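PDB 2HSI: putative peptidase M23 from Pseudomonas aeruginosa PAO1, which binds zinc and is probably a metalloendopeptidase of the M23 family, though its substrate is not established. Local coordinates for residues A[25-29]-A[65-69]; A[73-77]-A[266-271]; A[82-87]-A[98-104]. All coordinates share one frame; numbering follows the deposited sequence. Where two conformers were deposited one is given.

Interaction 1 of 3, residues A[25-29]-A[65-69]; sequences SFIMR and EEGRR
Ser-25 and Glu-65 make the single direct hydrogen bond of this contact. Ser-25 OG donates to Glu-65 OE2 at 2.7 Å, reaching the oxygen from above the carboxylate plane, 37° out of it. Ser-25 CB also rests against the carboxylate of Glu-66, 3.5 Å from its OE1. Met-28 adds two touches. Its CB lies 3.4 Å from Glu-65 OE2, and its chain, bent at chi2 and chi3, brings CE to 3.2 Å from Arg-69 NH2. The two side chains cross at about a right angle. A water bridges the segments further: it donates to Glu-66 OE2 and accepts a weak bond from Ile-27 N.

The next shell positions these groups. Ser-25 OG sits between the backbone N and the carbonyl carbon (chi1 73°), which lets it accept from Met-28 N at 3.2 Å. This is an ST motif at the start of the helix, and it fixes the hydroxyl that meets Glu-65. Within 65-69, Arg-69 NE forms a salt bridge with Glu-65 OE1 at 2.7 Å. Glu-65 N bonds to Arg-69 O beside the type I' turn 65-68, which sets the two residues side by side.

The contact is a surface one. It sets helix 26-31 against the turn joining strands 58-64 and 70-75. Arg-69 NH1 forms a salt bridge with Asp-43 of strand 39-43.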
loop_
_atom_site.group_PDB
_atom_site.type_symbol
_atom_site.label_atom_id
_atom_site.label_comp_id
_atom_site.label_asym_id
_atom_site.label_seq_id
_atom_site.Cartn_x
_atom_site.Cartn_y
_atom_site.Cartn_z
ATOM N N SER A 25 -11.567 -15.090 10.615
ATOM C CA SER A 25 -12.379 -14.481 9.524
ATOM C C SER A 25 -11.734 -14.682 8.152
ATOM O O SER A 25 -10.568 -15.083 8.046
ATOM C CB SER A 25 -12.603 -12.991 9.792
ATOM O OG SER A 25 -11.423 -12.239 9.577
ATOM N N PHE A 26 -12.505 -14.396 7.106
ATOM C CA PHE A 26 -12.025 -14.474 5.733
ATOM C C PHE A 26 -10.877 -13.488 5.487
ATOM O O PHE A 26 -9.920 -13.802 4.780
ATOM C CB PHE A 26 -13.178 -14.232 4.750
ATOM C CG PHE A 26 -12.735 -14.028 3.331
ATOM C CD1 PHE A 26 -12.258 -15.097 2.577
ATOM C CD2 PHE A 26 -12.789 -12.764 2.746
ATOM C CE1 PHE A 26 -11.842 -14.914 1.262
ATOM C CE2 PHE A 26 -12.375 -12.568 1.431
ATOM C CZ PHE A 26 -11.901 -13.646 0.684
ATOM N N ILE A 27 -10.975 -12.309 6.096
ATOM C CA ILE A 27 -9.953 -11.281 5.944
ATOM C C ILE A 27 -8.661 -11.612 6.708
ATOM O O ILE A 27 -7.576 -11.236 6.278
ATOM C CB ILE A 27 -10.526 -9.836 6.214
ATOM C CG1 ILE A 27 -9.716 -8.770 5.463
ATOM C CG2 ILE A 27 -10.675 -9.528 7.702
ATOM C CD1 ILE A 27 -9.807 -8.880 3.944
ATOM N N MET A 28 -8.788 -12.365 7.802
ATOM C CA MET A 28 -7.638 -12.930 8.513
ATOM C C MET A 28 -6.986 -14.033 7.674
ATOM O O MET A 28 -5.767 -14.109 7.583
ATOM C CB MET A 28 -8.059 -13.449 9.903
ATOM C CG MET A 28 -7.054 -14.369 10.631
ATOM S SD MET A 28 -5.531 -13.595 11.240
ATOM C CE MET A 28 -5.992 -13.137 12.894
ATOM N N ARG A 29 -7.809 -14.866 7.041
ATOM C CA ARG A 29 -7.318 -15.938 6.177
ATOM C C ARG A 29 -6.628 -15.401 4.918
ATOM O O ARG A 29 -5.654 -15.981 4.437
ATOM C CB ARG A 29 -8.464 -16.892 5.808
ATOM C CG ARG A 29 -8.020 -18.258 5.282
ATOM C CD ARG A 29 -7.238 -19.060 6.325
ATOM N NE ARG A 29 -6.655 -20.272 5.754
ATOM C CZ ARG A 29 -5.875 -21.127 6.414
ATOM N NH1 ARG A 29 -5.565 -20.920 7.689
ATOM N NH2 ARG A 29 -5.402 -22.198 5.792
ATOM N N GLU A 65 -12.408 -6.475 13.162
ATOM C CA GLU A 65 -12.529 -7.691 12.370
ATOM C C GLU A 65 -14.004 -8.059 12.251
ATOM O O GLU A 65 -14.608 -8.546 13.207
ATOM C CB GLU A 65 -11.753 -8.842 12.999
ATOM C CG GLU A 65 -11.740 -10.078 12.114
ATOM C CD GLU A 65 -10.952 -11.220 12.702
ATOM O OE1 GLU A 65 -11.072 -11.474 13.913
ATOM O OE2 GLU A 65 -10.221 -11.876 11.943
ATOM N N GLU A 66 -14.570 -7.795 11.076
ATOM C CA GLU A 66 -16.018 -7.944 10.818
ATOM C C GLU A 66 -16.903 -7.322 11.909
ATOM O O GLU A 66 -17.904 -7.916 12.301
ATOM C CB GLU A 66 -16.381 -9.419 10.609
ATOM C CG GLU A 66 -15.693 -10.054 9.419
ATOM C CD GLU A 66 -15.818 -11.569 9.405
ATOM O OE1 GLU A 66 -15.918 -12.184 10.495
ATOM O OE2 GLU A 66 -15.796 -12.147 8.297
ATOM N N GLY A 67 -16.508 -6.147 12.405
ATOM C CA GLY A 67 -17.246 -5.449 13.449
ATOM C C GLY A 67 -16.958 -5.870 14.878
ATOM O O GLY A 67 -17.535 -5.326 15.820
ATOM N N ARG A 68 -16.040 -6.814 15.050
ATOM C CA ARG A 68 -15.775 -7.358 16.372
ATOM C C ARG A 68 -14.478 -6.792 16.958
ATOM O O ARG A 68 -14.373 -5.580 17.152
ATOM C CB ARG A 68 -15.819 -8.889 16.350
ATOM C CG ARG A 68 -17.073 -9.417 15.645
ATOM C CD ARG A 68 -17.310 -10.890 15.878
ATOM N NE ARG A 68 -18.660 -11.280 15.472
ATOM C CZ ARG A 68 -19.012 -11.657 14.245
ATOM N NH1 ARG A 68 -18.117 -11.712 13.264
ATOM N NH2 ARG A 68 -20.273 -11.991 13.999
ATOM N N ARG A 69 -13.508 -7.662 17.231
ATOM C CA ARG A 69 -12.268 -7.272 17.894
ATOM C C ARG A 69 -11.456 -6.351 16.996
ATOM O O ARG A 69 -11.500 -6.464 15.755
ATOM C CB ARG A 69 -11.428 -8.505 18.281
ATOM C CG ARG A 69 -10.924 -9.286 17.070
ATOM C CD ARG A 69 -9.980 -10.418 17.397
ATOM N NE ARG A 69 -9.584 -11.074 16.155
ATOM C CZ ARG A 69 -8.707 -12.065 16.045
ATOM N NH1 ARG A 69 -8.088 -12.568 17.107
ATOM N NH2 ARG A 69 -8.450 -12.560 14.851
HETATM O O HOH W 1 -14.019 -10.881 6.539
#

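Interaction 2 of 3, residues A[73-77]-A[266-271]; sequences VVGIP and LNDARV
Asn-267 grips the backbone of Gly-75 with both ends of its amide. Gly-75 N donates to Asn-267 OD1 at 2.7 Å, in the carbonyl plane and on a lone pair. Asn-267 ND2 returns a nearly straight bond to Gly-75 O at 2.9 Å, with an angle of 175° at the hydrogen. The side chain thus pairs with one residue much as a neighbouring strand would, and the two bonds fix the rotation of the amide. A water donates to both Asn-267 OD1 and Val-73 O, so OD1 takes two donors.

Packing contacts lie around this pair. Leu-266 CB lies against Gly-75 N at 3.8 Å. Its CD1 meets Val-73 CG1 at 4.1 Å, the two chains crossing obliquely. Val-271 CG1 packs on Gly-75 CA at 3.7 Å. Ala-269 CB touches Pro-77 CG at 3.7 Å.

One salt bridge lies within 266-271: Arg-270 NH2 to Asp-268 OD1, 2.7 Å. Asp-268 OD2 also pairs with Lys-58 and Arg-142.

The contact is buried and joins the sheet of the N-terminal domain to that of the M23 domain. Asn-267 and Asp-268 form the tight turn between strands 260-266 and 269-271, docked on the end of strand 70-75. Backbone hydrogen bonds join Leu-266 and Ala-269 both ways. Leu-61, Val-60 and Tyr-55 of strands 58-64 and 52-55 pack beside it.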
loop_
_atom_site.group_PDB
_atom_site.type_symbol
_atom_site.label_atom_id
_atom_site.label_comp_id
_atom_site.label_asym_id
_atom_site.label_seq_id
_atom_site.Cartn_x
_atom_site.Cartn_y
_atom_site.Cartn_z
ATOM N N VAL A 73 -3.457 -4.354 10.869
ATOM C CA VAL A 73 -3.083 -4.976 9.600
ATOM C C VAL A 73 -1.754 -4.326 9.246
ATOM O O VAL A 73 -1.717 -3.157 8.842
ATOM C CB VAL A 73 -4.166 -4.754 8.499
ATOM C CG1 VAL A 73 -3.729 -5.328 7.157
ATOM C CG2 VAL A 73 -5.490 -5.390 8.914
ATOM N N VAL A 74 -0.674 -5.082 9.455
ATOM C CA VAL A 74 0.677 -4.525 9.582
ATOM C C VAL A 74 1.515 -4.896 8.367
ATOM O O VAL A 74 1.645 -6.077 8.042
ATOM C CB VAL A 74 1.404 -5.064 10.866
ATOM C CG1 VAL A 74 2.748 -4.358 11.090
ATOM C CG2 VAL A 74 0.532 -4.924 12.115
ATOM N N GLY A 75 2.079 -3.889 7.703
ATOM C CA GLY A 75 2.995 -4.123 6.587
ATOM C C GLY A 75 4.390 -4.446 7.104
ATOM O O GLY A 75 4.908 -3.738 7.968
ATOM N N ILE A 76 4.987 -5.520 6.582
ATOM C CA ILE A 76 6.327 -5.952 6.998
ATOM C C ILE A 76 7.343 -5.635 5.898
ATOM O O ILE A 76 7.274 -6.205 4.811
ATOM C CB ILE A 76 6.378 -7.472 7.314
ATOM C CG1 ILE A 76 5.199 -7.905 8.199
ATOM C CG2 ILE A 76 7.727 -7.857 7.932
ATOM C CD1 ILE A 76 5.117 -7.220 9.558
ATOM N N PRO A 77 8.288 -4.712 6.172
ATOM C CA PRO A 77 9.280 -4.406 5.121
ATOM C C PRO A 77 10.054 -5.636 4.636
ATOM O O PRO A 77 10.269 -6.584 5.403
ATOM C CB PRO A 77 10.218 -3.418 5.802
ATOM C CG PRO A 77 9.399 -2.803 6.896
ATOM C CD PRO A 77 8.493 -3.881 7.375
ATOM N N LEU A 266 1.731 -0.173 3.502
ATOM C CA LEU A 266 1.060 -0.162 4.802
ATOM C C LEU A 266 2.113 0.257 5.802
ATOM O O LEU A 266 3.227 -0.273 5.781
ATOM C CB LEU A 266 0.559 -1.559 5.186
ATOM C CG LEU A 266 -0.747 -2.113 4.610
ATOM C CD1 LEU A 266 -0.775 -3.625 4.799
ATOM C CD2 LEU A 266 -1.952 -1.474 5.287
ATOM N N ASN A 267 1.764 1.201 6.673
ATOM C CA ASN A 267 2.685 1.764 7.676
ATOM C C ASN A 267 4.092 2.054 7.147
ATOM O O ASN A 267 5.086 1.687 7.773
ATOM C CB ASN A 267 2.738 0.931 8.984
ATOM C CG ASN A 267 2.971 -0.560 8.750
ATOM O OD1 ASN A 267 2.022 -1.329 8.628
ATOM N ND2 ASN A 267 4.237 -0.966 8.649
ATOM N N ASP A 268 4.151 2.702 5.978
ATOM C CA ASP A 268 5.413 3.016 5.291
ATOM C C ASP A 268 6.289 1.786 4.997
ATOM O O ASP A 268 7.527 1.844 5.083
ATOM C CB ASP A 268 6.193 4.109 6.033
ATOM C CG ASP A 268 7.301 4.740 5.186
ATOM O OD1 ASP A 268 7.173 4.785 3.944
ATOM O OD2 ASP A 268 8.303 5.196 5.785
ATOM N N ALA A 269 5.633 0.674 4.658
ATOM C CA ALA A 269 6.311 -0.528 4.218
ATOM C C ALA A 269 5.669 -1.009 2.924
ATOM O O ALA A 269 4.462 -1.301 2.897
ATOM C CB ALA A 269 6.229 -1.607 5.291
ATOM N N ARG A 270 6.460 -1.080 1.851
ATOM C CA ARG A 270 5.985 -1.680 0.597
ATOM C C ARG A 270 5.837 -3.182 0.751
ATOM O O ARG A 270 6.770 -3.888 1.162
ATOM C CB ARG A 270 6.891 -1.360 -0.604
ATOM C CG ARG A 270 6.480 -0.122 -1.406
ATOM C CD ARG A 270 7.236 1.101 -0.946
ATOM N NE ARG A 270 6.568 1.731 0.171
ATOM C CZ ARG A 270 7.160 2.453 1.118
ATOM N NH1 ARG A 270 8.468 2.667 1.132
ATOM N NH2 ARG A 270 6.421 2.966 2.072
ATOM N N VAL A 271 4.640 -3.657 0.429
ATOM C CA VAL A 271 4.299 -5.056 0.584
ATOM C C VAL A 271 3.771 -5.619 -0.727
ATOM O O VAL A 271 3.497 -4.869 -1.671
ATOM C CB VAL A 271 3.303 -5.296 1.760
ATOM C CG1 VAL A 271 3.920 -4.850 3.089
ATOM C CG2 VAL A 271 1.949 -4.612 1.501
HETATM O O HOH W 2 -0.593 -0.659 8.586
#

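Interaction 3 of 3, residues A[82-87]-A[98-104]; sequences PGPQKL and ERFSVGS
Gly-83 to Leu-87 pair antiparallel with Glu-98 to Val-102, the short axes 4.5 Å apart and their directions at 143°, with two backbone hydrogen bonds at each of Gly-83/Val-102, Gln-85/Phe-100 and Leu-87/Glu-98. Pro-84/Ser-101 and Lys-86/Arg-99 are the non-hydrogen-bonded pairs between them. Arg-99 CA lies 3.2 Å from Gln-85 O, a CA-H...O contact. Beyond the paired strands, Pro-82 CG packs on Ser-104 CB.

On the face of Gln-85 and Phe-100, Gln-85 CB sits over the ring of Phe-100 in a CH-pi contact, 3.6 Å from its centroid. At chi1 64° the Phe-100 ring leans over toward the partner strand. Leu-87 CB approaches the edge of the same ring, 4.3 Å from Phe-100 CE2. Gln-85 then bends at chi2, and its CG packs against Val-102 CG2 at 3.5 Å. Its NE2 turns back to donate to Gly-83 O at 3.2 Å, from above the carbonyl plane. Val-102 N reaches Gly-83 O from the opposite face of that plane, so the oxygen takes two donors. Gln-85 OE1 is hydrogen-bonded to the hydroxyl of Tyr-55, so both ends of the amide are tied down.

The other face carries Lys-86 and Arg-99. They lie side by side and point the same way. Lys-86 CE rests over one face of the Arg-99 guanidinium, 3.8 Å from NH2. The like charges of Lys-86 NZ and Arg-99 NH2 come within 4.2 Å, on the exposed side.

These strands form a beta hairpin at the edge of the six-stranded sheet, with 96-102 outermost. Phe-100 and Leu-87 face inward onto strands 39-43 and 70-75.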
loop_
_atom_site.group_PDB
_atom_site.type_symbol
_atom_site.label_atom_id
_atom_site.label_comp_id
_atom_site.label_asym_id
_atom_site.label_seq_id
_atom_site.Cartn_x
_atom_site.Cartn_y
_atom_site.Cartn_z
ATOM N N PRO A 82 13.384 -12.353 9.741
ATOM C CA PRO A 82 12.420 -13.226 10.412
ATOM C C PRO A 82 12.704 -13.347 11.920
ATOM O O PRO A 82 13.864 -13.295 12.353
ATOM C CB PRO A 82 12.599 -14.564 9.691
ATOM C CG PRO A 82 13.094 -14.169 8.321
ATOM C CD PRO A 82 14.003 -13.010 8.574
ATOM N N GLY A 83 11.634 -13.435 12.703
ATOM C CA GLY A 83 11.737 -13.477 14.156
ATOM C C GLY A 83 10.559 -12.785 14.824
ATOM O O GLY A 83 9.628 -12.327 14.139
ATOM N N PRO A 84 10.597 -12.689 16.165
ATOM C CA PRO A 84 9.548 -12.004 16.924
ATOM C C PRO A 84 9.585 -10.507 16.652
ATOM O O PRO A 84 10.668 -9.940 16.450
ATOM C CB PRO A 84 9.929 -12.262 18.388
ATOM C CG PRO A 84 10.985 -13.318 18.366
ATOM C CD PRO A 84 11.660 -13.220 17.044
ATOM N N GLN A 85 8.403 -9.884 16.643
ATOM C CA GLN A 85 8.254 -8.434 16.419
ATOM C C GLN A 85 7.315 -7.869 17.471
ATOM O O GLN A 85 6.547 -8.619 18.063
ATOM C CB GLN A 85 7.635 -8.143 15.053
ATOM C CG GLN A 85 8.184 -8.950 13.911
ATOM C CD GLN A 85 9.503 -8.441 13.443
ATOM O OE1 GLN A 85 9.729 -7.228 13.398
ATOM N NE2 GLN A 85 10.399 -9.360 13.084
ATOM N N LYS A 86 7.374 -6.559 17.686
ATOM C CA LYS A 86 6.569 -5.882 18.703
ATOM C C LYS A 86 5.696 -4.816 18.036
ATOM O O LYS A 86 6.152 -4.107 17.148
ATOM C CB LYS A 86 7.465 -5.214 19.762
ATOM C CG LYS A 86 8.324 -6.177 20.571
ATOM C CD LYS A 86 9.345 -5.449 21.434
ATOM C CE LYS A 86 10.286 -6.440 22.119
ATOM N NZ LYS A 86 11.282 -5.739 22.978
ATOM N N LEU A 87 4.444 -4.730 18.468
ATOM C CA LEU A 87 3.541 -3.661 18.075
ATOM C C LEU A 87 3.209 -2.869 19.329
ATOM O O LEU A 87 2.847 -3.454 20.346
ATOM C CB LEU A 87 2.286 -4.282 17.465
ATOM C CG LEU A 87 1.249 -3.470 16.704
ATOM C CD1 LEU A 87 1.808 -2.881 15.402
ATOM C CD2 LEU A 87 0.120 -4.411 16.387
ATOM N N GLU A 98 2.071 -5.690 21.863
ATOM C CA GLU A 98 1.603 -6.988 21.409
ATOM C C GLU A 98 2.610 -7.580 20.448
ATOM O O GLU A 98 2.971 -6.958 19.453
ATOM C CB GLU A 98 0.226 -6.876 20.757
ATOM C CG GLU A 98 -0.887 -6.358 21.689
ATOM C CD GLU A 98 -1.059 -7.152 22.988
ATOM O OE1 GLU A 98 -0.977 -8.399 22.994
ATOM O OE2 GLU A 98 -1.307 -6.513 24.015
ATOM N N ARG A 99 3.073 -8.781 20.764
ATOM C CA ARG A 99 4.052 -9.443 19.915
ATOM C C ARG A 99 3.426 -10.254 18.794
ATOM O O ARG A 99 2.314 -10.767 18.915
ATOM C CB ARG A 99 5.013 -10.309 20.746
ATOM C CG ARG A 99 5.938 -9.477 21.579
ATOM C CD ARG A 99 7.106 -10.267 22.092
ATOM N NE ARG A 99 7.785 -9.552 23.161
ATOM C CZ ARG A 99 8.967 -9.894 23.661
ATOM N NH1 ARG A 99 9.607 -10.955 23.194
ATOM N NH2 ARG A 99 9.510 -9.169 24.629
ATOM N N PHE A 100 4.155 -10.341 17.691
ATOM C CA PHE A 100 3.779 -11.203 16.599
ATOM C C PHE A 100 5.062 -11.770 15.986
ATOM O O PHE A 100 6.147 -11.395 16.391
ATOM C CB PHE A 100 2.882 -10.479 15.584
ATOM C CG PHE A 100 3.545 -9.322 14.865
ATOM C CD1 PHE A 100 4.062 -9.494 13.592
ATOM C CD2 PHE A 100 3.595 -8.052 15.442
ATOM C CE1 PHE A 100 4.647 -8.420 12.911
ATOM C CE2 PHE A 100 4.179 -6.977 14.774
ATOM C CZ PHE A 100 4.702 -7.166 13.499
ATOM N N SER A 101 4.934 -12.680 15.035
ATOM C CA SER A 101 6.116 -13.320 14.466
ATOM C C SER A 101 6.161 -13.121 12.965
ATOM O O SER A 101 5.132 -13.170 12.288
ATOM C CB SER A 101 6.131 -14.814 14.810
ATOM O OG SER A 101 6.168 -15.000 16.216
ATOM N N VAL A 102 7.362 -12.880 12.455
ATOM C CA VAL A 102 7.595 -12.858 11.018
ATOM C C VAL A 102 8.343 -14.151 10.655
ATOM O O VAL A 102 9.423 -14.427 11.194
ATOM C CB VAL A 102 8.351 -11.576 10.586
ATOM C CG1 VAL A 102 8.814 -11.655 9.140
ATOM C CG2 VAL A 102 7.456 -10.337 10.769
ATOM N N GLY A 103 7.729 -14.952 9.788
ATOM C CA GLY A 103 8.341 -16.189 9.296
ATOM C C GLY A 103 9.147 -15.899 8.048
ATOM O O GLY A 103 9.176 -14.765 7.584
ATOM N N SER A 104 9.804 -16.911 7.494
ATOM C CA SER A 104 10.672 -16.689 6.336
ATOM C C SER A 104 9.959 -16.950 5.012
ATOM O O SER A 104 8.993 -17.714 4.963
ATOM C CB SER A 104 11.948 -17.535 6.437
ATOM O OG SER A 104 11.643 -18.913 6.424
#

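How the interactions relate
Interaction 2 is the buried contact. Interactions 1 and 3 lie at the surface, about 19 and 13 Å from it between centres. Interactions 2 and 3 use strands of the N-terminal sheet, interaction 1 a turn between two of them. Only interaction 2 reaches the zinc-binding domain. Interaction 1 ties a helix to that turn through carboxylates, a hydroxyl and a guanidinium. Interaction 2 combines a side-chain amide on the backbone with apolar packing. Interaction 3 is regular strand pairing, with a largely apolar face of Phe-100, Leu-87 and Val-102 and another carrying Lys-86 and Arg-99. Interactions 2 and 3 share a core, where Val-74 packs on Leu-87 and Phe-100. Interaction 1 adjoins interaction 2 in sequence only.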